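Local coordinates for protein dephospho-CoA kinase (Campylobacter jejuni subsp. jejuni serotype O:2, PDB 4ZO4) that is predicted to catalyse the last step of coenzyme A biosynthesis, using ATP to phosphorylate the 3'-hydroxyl of dephospho-CoA, at residues A[20-23]-A[24-28]; A[191-194]-A[195-199]; A[181-184]-A[185-189]. One frame throughout, in Å; residues are numbered along the deposited sequence.

Interaction 1: A[20-23]-A[24-28]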
ATOM      1  N   THR A  20     -12.121 -18.794 -23.317  1.00 76.00           N
ATOM      2  CA  THR A  20     -12.116 -19.350 -24.655  1.00 76.10           C
ATOM      3  C   THR A  20     -10.915 -20.282 -24.852  1.00 75.99           C
ATOM      4  O   THR A  20     -11.090 -21.408 -25.326  1.00 84.06           O
ATOM      5  CB  THR A  20     -12.099 -18.239 -25.711  1.00 76.50           C
ATOM      6  OG1 THR A  20     -13.400 -17.642 -25.806  1.00 70.81           O
ATOM      7  CG2 THR A  20     -11.680 -18.797 -27.069  1.00 77.70           C
ATOM      8  N   PHE A  21      -9.710 -19.837 -24.484  1.00 71.21           N
ATOM      9  CA  PHE A  21      -8.527 -20.698 -24.570  1.00 72.02           C
ATOM     10  C   PHE A  21      -8.717 -21.966 -23.773  1.00 72.58           C
ATOM     11  O   PHE A  21      -8.129 -22.997 -24.098  1.00 74.25           O
ATOM     12  CB  PHE A  21      -7.280 -20.019 -24.059  1.00 74.28           C
ATOM     13  CG  PHE A  21      -6.051 -20.874 -24.165  1.00 74.24           C
ATOM     14  CD1 PHE A  21      -5.131 -20.660 -25.170  1.00 77.22           C
ATOM     15  CD2 PHE A  21      -5.811 -21.887 -23.261  1.00 74.85           C
ATOM     16  CE1 PHE A  21      -4.005 -21.456 -25.280  1.00 75.18           C
ATOM     17  CE2 PHE A  21      -4.683 -22.678 -23.355  1.00 71.02           C
ATOM     18  CZ  PHE A  21      -3.776 -22.458 -24.361  1.00 72.34           C
ATOM     19  N   ILE A  22      -9.534 -21.885 -22.731  1.00 76.09           N
ATOM     20  CA  ILE A  22      -9.870 -23.062 -21.904  1.00 77.97           C
ATOM     21  C   ILE A  22     -10.986 -23.927 -22.492  1.00 84.03           C
ATOM     22  O   ILE A  22     -10.921 -25.159 -22.420  1.00 85.26           O
ATOM     23  CB  ILE A  22     -10.213 -22.629 -20.465  1.00 78.41           C
ATOM     24  CG1 ILE A  22      -8.924 -22.139 -19.763  1.00 74.11           C
ATOM     25  CG2 ILE A  22     -10.900 -23.753 -19.688  1.00 82.22           C
ATOM     26  CD1 ILE A  22      -7.892 -23.222 -19.501  1.00 70.87           C
ATOM     27  N   GLU A  23     -11.997 -23.296 -23.085  1.00 89.26           N
ATOM     28  CA  GLU A  23     -13.042 -24.038 -23.772  1.00 94.30           C
ATOM     29  C   GLU A  23     -12.425 -24.889 -24.884  1.00 92.56           C
ATOM     30  O   GLU A  23     -12.749 -26.063 -25.037  1.00 98.85           O
ATOM     31  CB  GLU A  23     -14.091 -23.092 -24.347  1.00101.08           C
ATOM     32  CG  GLU A  23     -15.023 -23.759 -25.346  1.00110.30           C
ATOM     33  CD  GLU A  23     -15.591 -25.071 -24.815  1.00120.23           C
ATOM     34  OE1 GLU A  23     -16.318 -25.034 -23.797  1.00128.01           O
ATOM     35  OE2 GLU A  23     -15.307 -26.140 -25.408  1.00119.99           O
ATOM     36  N   ILE A  24     -11.523 -24.285 -25.640  1.00 88.16           N
ATOM     37  CA  ILE A  24     -10.807 -24.969 -26.714  1.00 86.13           C
ATOM     38  C   ILE A  24      -9.820 -26.032 -26.183  1.00 90.77           C
ATOM     39  O   ILE A  24      -9.689 -27.102 -26.755  1.00 88.47           O
ATOM     40  CB  ILE A  24     -10.106 -23.921 -27.620  1.00 82.02           C
ATOM     41  CG1 ILE A  24     -11.177 -23.116 -28.391  1.00 80.11           C
ATOM     42  CG2 ILE A  24      -9.104 -24.574 -28.561  1.00 79.50           C
ATOM     43  CD1 ILE A  24     -10.767 -21.715 -28.821  1.00 76.36           C
ATOM     44  N   ALA A  25      -9.134 -25.755 -25.079  1.00 99.25           N
ATOM     45  CA  ALA A  25      -8.203 -26.735 -24.514  1.00 93.40           C
ATOM     46  C   ALA A  25      -8.932 -27.997 -24.018  1.00100.27           C
ATOM     47  O   ALA A  25      -8.416 -29.120 -24.137  1.00106.41           O
ATOM     48  CB  ALA A  25      -7.417 -26.100 -23.394  1.00 90.20           C
ATOM     49  N   ASN A  26     -10.124 -27.809 -23.452  1.00 99.52           N
ATOM     50  CA  ASN A  26     -10.935 -28.921 -22.977  1.00 99.09           C
ATOM     51  C   ASN A  26     -11.372 -29.765 -24.140  1.00100.68           C
ATOM     52  O   ASN A  26     -11.176 -30.986 -24.151  1.00 99.89           O
ATOM     53  CB  ASN A  26     -12.192 -28.428 -22.256  1.00101.56           C
ATOM     54  CG  ASN A  26     -11.931 -28.000 -20.822  1.00 95.07           C
ATOM     55  OD1 ASN A  26     -12.774 -27.357 -20.213  1.00 96.49           O
ATOM     56  ND2 ASN A  26     -10.777 -28.361 -20.276  1.00 95.76           N
ATOM     57  N   SER A  27     -11.968 -29.109 -25.130  1.00101.21           N
ATOM     58  CA  SER A  27     -12.502 -29.832 -26.281  1.00 93.48           C
ATOM     59  C   SER A  27     -11.372 -30.656 -26.890  1.00 92.53           C
ATOM     60  O   SER A  27     -11.511 -31.847 -27.053  1.00102.24           O
ATOM     61  CB  SER A  27     -13.185 -28.886 -27.267  1.00 84.03           C
ATOM     62  OG  SER A  27     -12.288 -27.936 -27.798  1.00 80.78           O
ATOM     63  N   LEU A  28     -10.214 -30.047 -27.111  1.00 94.42           N
ATOM     64  CA  LEU A  28      -9.026 -30.791 -27.571  1.00 92.20           C
ATOM     65  C   LEU A  28      -8.489 -31.864 -26.596  1.00 89.18           C
ATOM     66  O   LEU A  28      -7.490 -32.531 -26.891  1.00 82.13           O
ATOM     67  CB  LEU A  28      -7.909 -29.807 -27.930  1.00 91.46           C
ATOM     68  CG  LEU A  28      -8.192 -28.858 -29.111  1.00 94.32           C
ATOM     69  CD1 LEU A  28      -6.904 -28.144 -29.503  1.00 94.17           C
ATOM     70  CD2 LEU A  28      -8.795 -29.561 -30.335  1.00 96.21           C
TER

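Interaction 2: A[191-194]-A[195-199]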
ATOM      1  N   GLU A 191      -5.719 -19.472 -33.301  1.00 86.33           N
ATOM      2  CA  GLU A 191      -4.418 -19.290 -32.659  1.00 90.59           C
ATOM      3  C   GLU A 191      -4.290 -20.178 -31.430  1.00 84.49           C
ATOM      4  O   GLU A 191      -3.248 -20.795 -31.201  1.00 82.79           O
ATOM      5  CB  GLU A 191      -4.172 -17.811 -32.299  1.00 91.99           C
ATOM      6  CG  GLU A 191      -2.801 -17.513 -31.674  1.00 98.01           C
ATOM      7  CD  GLU A 191      -1.619 -17.867 -32.568  1.00106.54           C
ATOM      8  OE1 GLU A 191      -1.673 -17.541 -33.774  1.00118.07           O
ATOM      9  OE2 GLU A 191      -0.621 -18.456 -32.070  1.00105.55           O
ATOM     10  N   CYS A 192      -5.352 -20.255 -30.645  1.00 82.88           N
ATOM     11  CA  CYS A 192      -5.347 -21.148 -29.505  1.00 87.77           C
ATOM     12  C   CYS A 192      -4.939 -22.545 -29.944  1.00 91.53           C
ATOM     13  O   CYS A 192      -4.013 -23.145 -29.375  1.00 92.69           O
ATOM     14  CB  CYS A 192      -6.710 -21.140 -28.829  1.00 87.18           C
ATOM     15  SG  CYS A 192      -7.083 -19.508 -28.131  1.00 87.45           S
ATOM     16  N   VAL A 193      -5.590 -23.027 -30.997  1.00 96.49           N
ATOM     17  CA  VAL A 193      -5.349 -24.377 -31.490  1.00 96.47           C
ATOM     18  C   VAL A 193      -3.891 -24.538 -31.958  1.00 93.06           C
ATOM     19  O   VAL A 193      -3.250 -25.545 -31.655  1.00 86.28           O
ATOM     20  CB  VAL A 193      -6.349 -24.780 -32.597  1.00 99.37           C
ATOM     21  CG1 VAL A 193      -6.131 -26.234 -33.008  1.00105.33           C
ATOM     22  CG2 VAL A 193      -7.783 -24.598 -32.115  1.00 98.19           C
ATOM     23  N   LYS A 194      -3.354 -23.545 -32.660  1.00 89.28           N
ATOM     24  CA  LYS A 194      -1.941 -23.594 -33.067  1.00 93.86           C
ATOM     25  C   LYS A 194      -0.999 -23.755 -31.853  1.00 93.34           C
ATOM     26  O   LYS A 194      -0.084 -24.573 -31.883  1.00 95.18           O
ATOM     27  CB  LYS A 194      -1.574 -22.350 -33.884  1.00100.03           C
ATOM     28  CG  LYS A 194      -0.107 -22.234 -34.297  1.00110.34           C
ATOM     29  CD  LYS A 194       0.206 -20.837 -34.836  1.00121.84           C
ATOM     30  CE  LYS A 194       1.706 -20.561 -34.969  1.00132.41           C
ATOM     31  NZ  LYS A 194       2.033 -19.089 -35.035  1.00132.28           N
ATOM     32  N   VAL A 195      -1.233 -22.994 -30.785  1.00 91.16           N
ATOM     33  CA  VAL A 195      -0.393 -23.078 -29.578  1.00 88.19           C
ATOM     34  C   VAL A 195      -0.619 -24.400 -28.850  1.00 84.58           C
ATOM     35  O   VAL A 195       0.338 -25.092 -28.522  1.00 83.62           O
ATOM     36  CB  VAL A 195      -0.639 -21.880 -28.614  1.00 90.00           C
ATOM     37  CG1 VAL A 195      -0.211 -22.200 -27.186  1.00 86.38           C
ATOM     38  CG2 VAL A 195       0.103 -20.636 -29.110  1.00 87.01           C
ATOM     39  N   ILE A 196      -1.876 -24.745 -28.598  1.00 78.96           N
ATOM     40  CA  ILE A 196      -2.181 -25.991 -27.919  1.00 79.79           C
ATOM     41  C   ILE A 196      -1.611 -27.201 -28.636  1.00 81.63           C
ATOM     42  O   ILE A 196      -1.149 -28.133 -27.993  1.00 83.88           O
ATOM     43  CB  ILE A 196      -3.682 -26.194 -27.745  1.00 82.27           C
ATOM     44  CG1 ILE A 196      -4.220 -25.208 -26.693  1.00 78.97           C
ATOM     45  CG2 ILE A 196      -3.960 -27.628 -27.300  1.00 83.71           C
ATOM     46  CD1 ILE A 196      -5.730 -25.006 -26.704  1.00 78.91           C
ATOM     47  N   GLN A 197      -1.661 -27.192 -29.963  1.00 85.89           N
ATOM     48  CA  GLN A 197      -0.951 -28.181 -30.764  1.00 89.52           C
ATOM     49  C   GLN A 197       0.547 -28.158 -30.491  1.00 88.71           C
ATOM     50  O   GLN A 197       1.132 -29.185 -30.191  1.00 91.39           O
ATOM     51  CB  GLN A 197      -1.159 -27.920 -32.252  1.00 96.98           C
ATOM     52  CG  GLN A 197      -2.529 -28.299 -32.808  1.00100.26           C
ATOM     53  CD  GLN A 197      -2.570 -28.211 -34.332  1.00102.42           C
ATOM     54  OE1 GLN A 197      -2.355 -27.140 -34.941  1.00 91.73           O
ATOM     55  NE2 GLN A 197      -2.842 -29.354 -34.961  1.00109.02           N
ATOM     56  N   GLU A 198       1.169 -26.986 -30.607  1.00 85.92           N
ATOM     57  CA  GLU A 198       2.625 -26.869 -30.441  1.00 85.70           C
ATOM     58  C   GLU A 198       3.065 -27.406 -29.095  1.00 89.25           C
ATOM     59  O   GLU A 198       4.121 -28.014 -28.956  1.00 90.70           O
ATOM     60  CB  GLU A 198       3.072 -25.413 -30.566  1.00 86.35           C
ATOM     61  CG  GLU A 198       3.050 -24.841 -31.971  1.00 88.91           C
ATOM     62  CD  GLU A 198       4.283 -25.204 -32.786  1.00 96.07           C
ATOM     63  OE1 GLU A 198       4.992 -24.252 -33.200  1.00104.49           O
ATOM     64  OE2 GLU A 198       4.536 -26.422 -33.011  1.00 87.44           O
ATOM     65  N   ILE A 199       2.237 -27.146 -28.099  1.00 92.25           N
ATOM     66  CA  ILE A 199       2.386 -27.738 -26.796  1.00 92.42           C
ATOM     67  C   ILE A 199       2.133 -29.243 -26.842  1.00 96.87           C
ATOM     68  O   ILE A 199       2.896 -30.009 -26.240  1.00103.85           O
ATOM     69  CB  ILE A 199       1.406 -27.072 -25.813  1.00 92.78           C
ATOM     70  CG1 ILE A 199       1.987 -25.749 -25.313  1.00 88.52           C
ATOM     71  CG2 ILE A 199       1.093 -27.993 -24.640  1.00 98.04           C
ATOM     72  CD1 ILE A 199       1.003 -24.903 -24.531  1.00 86.07           C
TER

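Interaction 3: A[181-184]-A[185-189]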
ATOM      1  N   ASN A 181      -4.405 -10.929 -29.623  1.00 87.01           N
ATOM      2  CA  ASN A 181      -5.859 -11.103 -29.649  1.00 91.98           C
ATOM      3  C   ASN A 181      -6.501  -9.828 -30.156  1.00 98.34           C
ATOM      4  O   ASN A 181      -7.429  -9.286 -29.554  1.00100.19           O
ATOM      5  CB  ASN A 181      -6.391 -11.426 -28.250  1.00 97.03           C
ATOM      6  CG  ASN A 181      -7.884 -11.709 -28.240  1.00 98.52           C
ATOM      7  OD1 ASN A 181      -8.457 -12.065 -29.260  1.00100.83           O
ATOM      8  ND2 ASN A 181      -8.517 -11.555 -27.075  1.00100.88           N
ATOM      9  N   THR A 182      -5.978  -9.348 -31.273  1.00104.85           N
ATOM     10  CA  THR A 182      -6.361  -8.063 -31.808  1.00103.26           C
ATOM     11  C   THR A 182      -7.460  -8.208 -32.833  1.00103.04           C
ATOM     12  O   THR A 182      -8.289  -7.315 -32.984  1.00112.72           O
ATOM     13  CB  THR A 182      -5.164  -7.376 -32.467  1.00105.92           C
ATOM     14  OG1 THR A 182      -4.164  -7.129 -31.468  1.00113.88           O
ATOM     15  CG2 THR A 182      -5.582  -6.053 -33.078  1.00114.39           C
ATOM     16  N   ASN A 183      -7.477  -9.332 -33.536  1.00 97.94           N
ATOM     17  CA  ASN A 183      -8.360  -9.477 -34.676  1.00 90.85           C
ATOM     18  C   ASN A 183      -9.669 -10.140 -34.225  1.00 97.55           C
ATOM     19  O   ASN A 183      -9.979 -10.124 -33.033  1.00 99.67           O
ATOM     20  CB  ASN A 183      -7.632 -10.251 -35.774  1.00 81.86           C
ATOM     21  CG  ASN A 183      -8.151  -9.923 -37.162  1.00 80.28           C
ATOM     22  OD1 ASN A 183      -9.185 -10.430 -37.580  1.00 76.28           O
ATOM     23  ND2 ASN A 183      -7.435  -9.095 -37.880  1.00 77.79           N
ATOM     24  N   SER A 184     -10.416 -10.733 -35.160  1.00 99.40           N
ATOM     25  CA  SER A 184     -11.743 -11.291 -34.887  1.00 98.99           C
ATOM     26  C   SER A 184     -11.765 -12.489 -33.935  1.00105.55           C
ATOM     27  O   SER A 184     -10.725 -13.080 -33.624  1.00117.91           O
ATOM     28  CB  SER A 184     -12.370 -11.750 -36.202  1.00 95.31           C
ATOM     29  OG  SER A 184     -11.681 -12.879 -36.708  1.00 87.61           O
ATOM     30  N   TYR A 185     -12.976 -12.860 -33.523  1.00104.22           N
ATOM     31  CA  TYR A 185     -13.208 -14.034 -32.672  1.00106.20           C
ATOM     32  C   TYR A 185     -12.546 -15.249 -33.283  1.00 98.35           C
ATOM     33  O   TYR A 185     -11.730 -15.934 -32.660  1.00100.59           O
ATOM     34  CB  TYR A 185     -14.713 -14.317 -32.560  1.00114.75           C
ATOM     35  CG  TYR A 185     -15.252 -14.364 -31.151  1.00123.78           C
ATOM     36  CD1 TYR A 185     -16.278 -13.499 -30.751  1.00125.12           C
ATOM     37  CD2 TYR A 185     -14.750 -15.270 -30.221  1.00127.54           C
ATOM     38  CE1 TYR A 185     -16.785 -13.534 -29.466  1.00119.12           C
ATOM     39  CE2 TYR A 185     -15.253 -15.311 -28.933  1.00126.87           C
ATOM     40  CZ  TYR A 185     -16.270 -14.438 -28.563  1.00122.67           C
ATOM     41  OH  TYR A 185     -16.783 -14.473 -27.287  1.00130.80           O
ATOM     42  N   ALA A 186     -12.919 -15.482 -34.533  1.00102.58           N
ATOM     43  CA  ALA A 186     -12.575 -16.684 -35.286  1.00 91.25           C
ATOM     44  C   ALA A 186     -11.077 -16.879 -35.335  1.00 88.27           C
ATOM     45  O   ALA A 186     -10.558 -17.961 -35.063  1.00 87.31           O
ATOM     46  CB  ALA A 186     -13.130 -16.552 -36.695  1.00 87.03           C
ATOM     47  N   ASP A 187     -10.396 -15.802 -35.701  1.00 85.44           N
ATOM     48  CA  ASP A 187      -8.948 -15.798 -35.803  1.00 88.54           C
ATOM     49  C   ASP A 187      -8.304 -16.088 -34.437  1.00 89.43           C
ATOM     50  O   ASP A 187      -7.315 -16.808 -34.345  1.00 85.63           O
ATOM     51  CB  ASP A 187      -8.499 -14.443 -36.341  1.00 91.27           C
ATOM     52  CG  ASP A 187      -7.064 -14.434 -36.789  1.00 97.39           C
ATOM     53  OD1 ASP A 187      -6.764 -15.175 -37.747  1.00105.55           O
ATOM     54  OD2 ASP A 187      -6.246 -13.654 -36.225  1.00 99.55           O
ATOM     55  N   PHE A 188      -8.866 -15.529 -33.372  1.00 92.34           N
ATOM     56  CA  PHE A 188      -8.334 -15.794 -32.046  1.00 95.63           C
ATOM     57  C   PHE A 188      -8.416 -17.279 -31.731  1.00 98.61           C
ATOM     58  O   PHE A 188      -7.439 -17.857 -31.248  1.00105.25           O
ATOM     59  CB  PHE A 188      -9.066 -14.980 -30.975  1.00 93.69           C
ATOM     60  CG  PHE A 188      -8.771 -15.429 -29.576  1.00 87.76           C
ATOM     61  CD1 PHE A 188      -7.454 -15.503 -29.120  1.00 89.18           C
ATOM     62  CD2 PHE A 188      -9.803 -15.768 -28.706  1.00 88.16           C
ATOM     63  CE1 PHE A 188      -7.165 -15.923 -27.827  1.00 83.24           C
ATOM     64  CE2 PHE A 188      -9.524 -16.195 -27.418  1.00 85.40           C
ATOM     65  CZ  PHE A 188      -8.200 -16.275 -26.980  1.00 83.98           C
ATOM     66  N   ARG A 189      -9.565 -17.886 -32.020  1.00 91.34           N
ATOM     67  CA  ARG A 189      -9.767 -19.317 -31.754  1.00101.03           C
ATOM     68  C   ARG A 189      -8.759 -20.200 -32.484  1.00 97.48           C
ATOM     69  O   ARG A 189      -8.348 -21.230 -31.960  1.00 99.73           O
ATOM     70  CB  ARG A 189     -11.170 -19.793 -32.173  1.00111.84           C
ATOM     71  CG  ARG A 189     -12.332 -18.940 -31.683  1.00116.75           C
ATOM     72  CD  ARG A 189     -13.671 -19.671 -31.743  1.00113.18           C
ATOM     73  NE  ARG A 189     -14.748 -18.715 -31.484  1.00116.33           N
ATOM     74  CZ  ARG A 189     -15.817 -18.926 -30.716  1.00121.42           C
ATOM     75  NH1 ARG A 189     -16.007 -20.084 -30.092  1.00119.45           N
ATOM     76  NH2 ARG A 189     -16.704 -17.949 -30.557  1.00125.92           N
TER

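Interaction 1: A[20-23]-A[24-28]
The carbonyl oxygen of I24, which follows T20 by one helical turn, takes two bonds near the end of helix 15-27, the helix that begins in the P-loop. L28 N donates to I24 O at 3.0 Å, and S27 OG donates to I24 O over 2.9 Å. Both donors reach the oxygen from the same face of its carbonyl plane. S27 OG sits between its own backbone N and carbonyl carbon (chi1 62°), which turns it back along the helix to that oxygen. T20 to S27 form the last turns of helix 15-27, and L28 follows its end. T20 belongs to the predicted ATP site. Its OG1 makes a weak hydrogen bond back to C16 O.

The helical bonds run from each amide to the carbonyl four residues before it. I24 N to T20 O is 2.9 Å and almost straight, at 173°. A25 N to F21 O is 3.1 Å and more bent, at 141°, with the donor above the carbonyl plane. N26 N and S27 N make the same i to i+4 bonds to I22 O and E23 O.

The side chains of T20 and I24 lie side by side and point the same way, with T20 CG2 3.5 Å from I24 CD1. On the inner side, F21 and I22 are buried toward the sheet. The F21 ring meets F115 edge-to-face and also packs on V10, I134 and I136. A25 CB approaches the same ring obliquely, 4.4 Å from F21 CE2. The outer side is polar and exposed. N26 ND2 makes weak hydrogen bonds to F30 O and S32 OG, beyond the helix end. E23 bends at its second torsion, which brings E23 OE2 to 3.9 Å from S27 CB.

Interaction 2: A[191-194]-A[195-199]
V195, I196, Q197 and E198 each donate their backbone N to the carbonyl four residues earlier, on E191, C192, V193 and K194, so this is an unbroken turn of alpha helix. The bond from I196 N to C192 O is 2.8 Å and nearly straight, at 177°. Q197 N to V193 O is also 2.8 Å.

The side chains meet one turn apart. E191 bends at its second torsion (chi2 60°), which swings its carboxylate across V195. E191 OE2 then lies 3.7 Å from V195 CG2. That methyl stands beside the backbone N of V195, on the side facing the previous turn. It is a polar atom against a methyl, not a hydrogen bond. V193 and Q197 touch more lightly, V193 CG1 being 4.2 Å from Q197 CG. Along the exposed side, K194 and E198 carry opposite charges. K194 NZ and E198 OE1 are 6.2 Å apart, too far for a salt bridge, though a weak attraction is possible. E198 OE2 has a weak hydrogen bond to N203 ND2 near the chain end.

C192, V195 and I196 are buried. C192 and I196 turn to helix 15-27, where both meet F21 and I196 also meets I24. E191 and V195 lie instead on I179 of strand 177-179, the outermost strand of the sheet on this side, within this chain. The arrangement is that of an amphipathic C-terminal helix laid against the helix that begins in the P-loop, on the parallel sheet of a P-loop kinase fold.

Interaction 3: A[181-184]-A[185-189]
F188 carries the carboxamide of N181 over one face of its ring, with N181 CG 3.9 Å above the ring plane and offset toward the rim. The two flat groups are not parallel. Their planes are 33° apart and the side chains cross at a slant. N181 OD1 is the atom that comes closest, 3.4 Å from F188 CG. It lies over the base of the ring, near F188 CB as well. N181 CG points opposite its own backbone N (chi1 -176°), and this carries the amide across from the loop to the ring. The other end of the amide is held too, as N181 ND2 makes a weak hydrogen bond to T138 OG1.

S184 is the N-cap of helix 185-200. Its OG accepts from D187 N at 3.3 Å, a weak but straight capping bond with an angle of 168°. S184 also supplies a backbone acceptor, and F188 N bonds to S184 O at 3.1 Å. S184 thus serves D187 N with its side chain and F188 N with its carbonyl, the first regular bond of the helix. S184 N donates to the side chain of the residue before it, N183 OD1, at 2.7 Å, from the side of the carbonyl and tilted from its plane. N183 CB also lies 3.7 Å from D187 OD2. D187, if ionised as expected, would probably suit the positive end of the helix dipole.

The contact joins strand 177-179 to the helix that follows. Most of it is at the surface, but F188 is buried: its ring packs on I136 of strand 132-136 and on T20 of helix 15-27. N181 also touches I136.

How the interactions relate
Interactions 2 and 3 share helix 185-200: interaction 3 starts it and interaction 2 forms its later turns. Interaction 1 lies on helix 15-27, and the two helices pack together. Just past the end of helix 15-27, L28 CD1 is 3.7 Å from I196 CG2, which ties interaction 1 to interaction 2. Nearer the P-loop, T20 CG2 meets F188 CE2 at 3.4 Å, which joins interaction 1 to interaction 3. Interactions 1 and 2 are partly buried, with apolar inner sides and polar outer sides. Interaction 3 is mainly surface and relies on capping and an amide over a ring. Only interaction 1 holds a residue of the predicted ATP site.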